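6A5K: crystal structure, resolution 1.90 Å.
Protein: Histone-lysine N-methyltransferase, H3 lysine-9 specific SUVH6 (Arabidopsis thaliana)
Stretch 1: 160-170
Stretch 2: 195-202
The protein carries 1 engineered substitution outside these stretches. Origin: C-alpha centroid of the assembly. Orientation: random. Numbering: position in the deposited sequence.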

# COMPACT_ATOMS: atom_id res chain seq x y z
N ALA A 160 -26.19 -9.36 -21.21
CA ALA A 160 -24.83 -9.19 -21.73
C ALA A 160 -23.94 -10.34 -21.27
O ALA A 160 -23.14 -10.88 -22.05
N LEU A 161 -24.07 -10.70 -20.00
CA LEU A 161 -23.28 -11.79 -19.43
C LEU A 161 -23.65 -13.10 -20.12
O LEU A 161 -22.78 -13.93 -20.41
N ALA A 162 -24.94 -13.28 -20.39
CA ALA A 162 -25.41 -14.45 -21.12
C ALA A 162 -24.82 -14.50 -22.54
O ALA A 162 -24.43 -15.55 -23.02
N THR A 163 -24.74 -13.34 -23.18
CA THR A 163 -24.19 -13.24 -24.53
C THR A 163 -22.69 -13.53 -24.55
O THR A 163 -22.15 -14.06 -25.53
N SER A 164 -22.02 -13.19 -23.45
CA SER A 164 -20.59 -13.51 -23.31
C SER A 164 -20.33 -15.00 -23.52
O SER A 164 -19.28 -15.38 -24.05
N ILE A 165 -21.27 -15.83 -23.10
CA ILE A 165 -21.18 -17.28 -23.30
C ILE A 165 -21.08 -17.64 -24.78
O ILE A 165 -20.21 -18.41 -25.19
N GLU A 166 -21.98 -17.06 -25.57
CA GLU A 166 -22.00 -17.35 -27.00
C GLU A 166 -20.79 -16.80 -27.72
O GLU A 166 -20.25 -17.45 -28.61
N LYS A 167 -20.35 -15.59 -27.35
CA LYS A 167 -19.21 -14.99 -28.03
C LYS A 167 -17.87 -15.47 -27.47
O LYS A 167 -16.83 -15.34 -28.13
N GLN A 168 -17.90 -16.04 -26.27
CA GLN A 168 -16.69 -16.47 -25.57
C GLN A 168 -15.67 -15.34 -25.48
O GLN A 168 -14.48 -15.52 -25.72
N THR A 169 -16.18 -14.16 -25.13
CA THR A 169 -15.35 -12.98 -24.91
C THR A 169 -14.96 -12.87 -23.44
O THR A 169 -15.72 -13.29 -22.56
N PRO A 170 -13.78 -12.30 -23.16
CA PRO A 170 -13.29 -12.26 -21.77
C PRO A 170 -14.08 -11.31 -20.87
O PRO A 170 -14.65 -10.31 -21.33
N LEU A 195 -9.00 -12.37 -15.91
CA LEU A 195 -9.95 -12.60 -16.99
C LEU A 195 -10.58 -13.98 -16.93
O LEU A 195 -9.90 -14.97 -16.67
N TYR A 196 -11.89 -14.02 -17.16
CA TYR A 196 -12.66 -15.25 -17.10
C TYR A 196 -13.50 -15.41 -18.36
O TYR A 196 -13.76 -14.43 -19.07
N LEU A 197 -13.92 -16.64 -18.63
CA LEU A 197 -14.91 -16.90 -19.67
C LEU A 197 -16.20 -17.34 -19.01
O LEU A 197 -16.18 -18.02 -17.99
N VAL A 198 -17.34 -16.95 -19.58
CA VAL A 198 -18.63 -17.40 -19.07
C VAL A 198 -19.04 -18.70 -19.79
O VAL A 198 -19.11 -18.74 -21.02
N GLU A 199 -19.30 -19.74 -19.02
CA GLU A 199 -19.52 -21.08 -19.57
C GLU A 199 -20.99 -21.43 -19.70
O GLU A 199 -21.41 -22.06 -20.67
N LYS A 200 -21.79 -21.04 -18.71
CA LYS A 200 -23.21 -21.36 -18.72
C LYS A 200 -23.96 -20.50 -17.72
O LYS A 200 -23.36 -19.89 -16.84
N TYR A 201 -25.27 -20.45 -17.88
CA TYR A 201 -26.10 -19.79 -16.89
C TYR A 201 -27.36 -20.59 -16.63
O TYR A 201 -27.74 -21.47 -17.41
N TRP A 202 -28.00 -20.31 -15.51
CA TRP A 202 -29.25 -20.97 -15.19
C TRP A 202 -30.09 -20.05 -14.34
O TRP A 202 -29.67 -18.96 -13.98

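The helix of 160-167 crosses the strand of 195-202 nearly at right angles (99°, axes 6.9 Å apart at closest), and the packing centres on Ile-165 and Val-198, whose CA atoms lie 4.9 Å apart.

The apolar contact is built around Val-198, a t rotamer pointing toward the helix. Val-198 CG1 meets Ile-165 CG1 at 3.5 Å, while Val-198 CG2 lies 3.6 Å from Ser-164 CB and 3.8 Å from Leu-161 CD1; Leu-161 (t, p) leaves its backbone sideways and brings its end nearer. Ile-165 (m, t) also starts sideways, then extends along the strand: Ile-165 CD1 reaches Tyr-201 CD2 at 3.7 Å, near the plane of the ring at its edge. Ala-162 CB lies over one face of the same ring, 4.2 Å from Tyr-201 CE2, and chi1 p of Tyr-201 sets the ring there. Beyond the helix, Pro-170 CB approaches Leu-195 CD1 (m, t) at 4.3 Å.

The polar rule is carried by Gln-168, which leaves the helix with positive phi. With chi1 and chi2 both m, its amide turns back so that Gln-168 NE2 donates to Ile-165 O (2.7 Å) and to Val-198 O (3.1 Å). One side-chain nitrogen thus joins the helix end to the strand, while Gln-168 OE1 lies 3.5 Å from Leu-197 CD1.

Val-198 O also receives a CA-H...O contact from Ile-165 CA at 3.4 Å, and Tyr-196 O another from Pro-170 CA at 3.5 Å; close backbone approach makes both possible. A single water completes the join, its oxygen donating to Ser-164 O (2.9 Å) and Thr-169 O (2.8 Å) and accepting from Val-198 N (2.8 Å). Both backbone polar atoms of Val-198 are therefore satisfied beside its apolar side chain.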

# COMPACT_ATOMS: atom_id res chain seq x y z
CB ALA A 160 -24.25 -7.86 -21.29
CB LEU A 161 -23.49 -11.87 -17.92
CG LEU A 161 -22.44 -12.54 -17.03
CD1 LEU A 161 -21.01 -12.08 -17.36
CD2 LEU A 161 -22.76 -12.26 -15.56
CB ALA A 162 -26.92 -14.48 -21.18
CB THR A 163 -24.47 -11.85 -25.13
OG1 THR A 163 -25.88 -11.59 -25.09
CG2 THR A 163 -23.98 -11.76 -26.58
CB SER A 164 -20.06 -13.07 -21.94
OG SER A 164 -19.92 -11.66 -21.86
CB ILE A 165 -22.39 -18.01 -22.69
CG1 ILE A 165 -22.47 -17.74 -21.19
CG2 ILE A 165 -22.31 -19.51 -22.95
CD1 ILE A 165 -23.73 -18.28 -20.53
CB GLU A 166 -23.27 -16.80 -27.66
CG GLU A 166 -24.53 -16.95 -26.85
CD GLU A 166 -25.66 -16.07 -27.36
OE1 GLU A 166 -25.54 -15.54 -28.49
OE2 GLU A 166 -26.67 -15.91 -26.64
CB LYS A 167 -19.29 -13.46 -27.94
CG LYS A 167 -20.60 -12.87 -28.43
CD LYS A 167 -20.74 -13.01 -29.93
CE LYS A 167 -21.65 -11.93 -30.49
NZ LYS A 167 -23.08 -12.33 -30.42
CB GLN A 168 -16.08 -17.70 -26.25
CG GLN A 168 -16.85 -18.98 -25.95
CD GLN A 168 -16.84 -19.32 -24.47
OE1 GLN A 168 -15.80 -19.64 -23.90
NE2 GLN A 168 -18.01 -19.22 -23.83
CB THR A 169 -16.09 -11.71 -25.36
OG1 THR A 169 -17.44 -11.77 -24.90
CG2 THR A 169 -16.09 -11.62 -26.88
CB PRO A 170 -11.84 -11.79 -21.93
CG PRO A 170 -11.86 -10.95 -23.17
CD PRO A 170 -12.83 -11.66 -24.09
CB LEU A 195 -9.26 -12.41 -18.34
CG LEU A 195 -8.67 -11.02 -18.61
CD1 LEU A 195 -8.04 -10.98 -19.99
CD2 LEU A 195 -9.73 -9.95 -18.47
CB TYR A 196 -13.58 -15.27 -15.88
CG TYR A 196 -12.90 -15.48 -14.54
CD1 TYR A 196 -13.21 -16.59 -13.76
CD2 TYR A 196 -11.97 -14.56 -14.04
CE1 TYR A 196 -12.61 -16.79 -12.52
CE2 TYR A 196 -11.36 -14.75 -12.81
CZ TYR A 196 -11.69 -15.86 -12.06
OH TYR A 196 -11.08 -16.06 -10.83
CB LEU A 197 -14.42 -17.96 -20.65
CG LEU A 197 -13.21 -17.60 -21.53
CD1 LEU A 197 -12.78 -18.78 -22.39
CD2 LEU A 197 -13.53 -16.39 -22.41
CB VAL A 198 -19.72 -16.32 -19.25
CG1 VAL A 198 -20.88 -16.59 -18.32
CG2 VAL A 198 -19.13 -14.92 -18.99
CB GLU A 199 -18.82 -22.13 -18.71
CG GLU A 199 -17.31 -22.01 -18.68
CD GLU A 199 -16.64 -23.15 -17.94
OE1 GLU A 199 -17.22 -23.64 -16.95
OE2 GLU A 199 -15.53 -23.56 -18.35
CB LYS A 200 -23.44 -22.84 -18.39
CG LYS A 200 -23.05 -23.23 -16.97
CD LYS A 200 -23.34 -24.70 -16.70
CE LYS A 200 -22.73 -25.16 -15.38
NZ LYS A 200 -22.95 -26.62 -15.14
CB TYR A 201 -26.44 -18.36 -17.31
CG TYR A 201 -27.57 -18.23 -18.31
CD1 TYR A 201 -28.84 -17.87 -17.89
CD2 TYR A 201 -27.37 -18.45 -19.66
CE1 TYR A 201 -29.88 -17.75 -18.78
CE2 TYR A 201 -28.40 -18.32 -20.57
CZ TYR A 201 -29.66 -17.97 -20.12
OH TYR A 201 -30.69 -17.85 -21.01
CB TRP A 202 -29.01 -22.30 -14.48
CG TRP A 202 -28.31 -22.18 -13.16
CD1 TRP A 202 -28.89 -22.13 -11.93
CD2 TRP A 202 -26.90 -22.12 -12.94
NE1 TRP A 202 -27.93 -22.04 -10.95
CE2 TRP A 202 -26.70 -22.03 -11.55
CE3 TRP A 202 -25.78 -22.15 -13.78
CZ2 TRP A 202 -25.43 -21.96 -10.98
CZ3 TRP A 202 -24.51 -22.07 -13.21
CH2 TRP A 202 -24.35 -21.98 -11.82
O HOH W 1 -17.17 -15.67 -22.09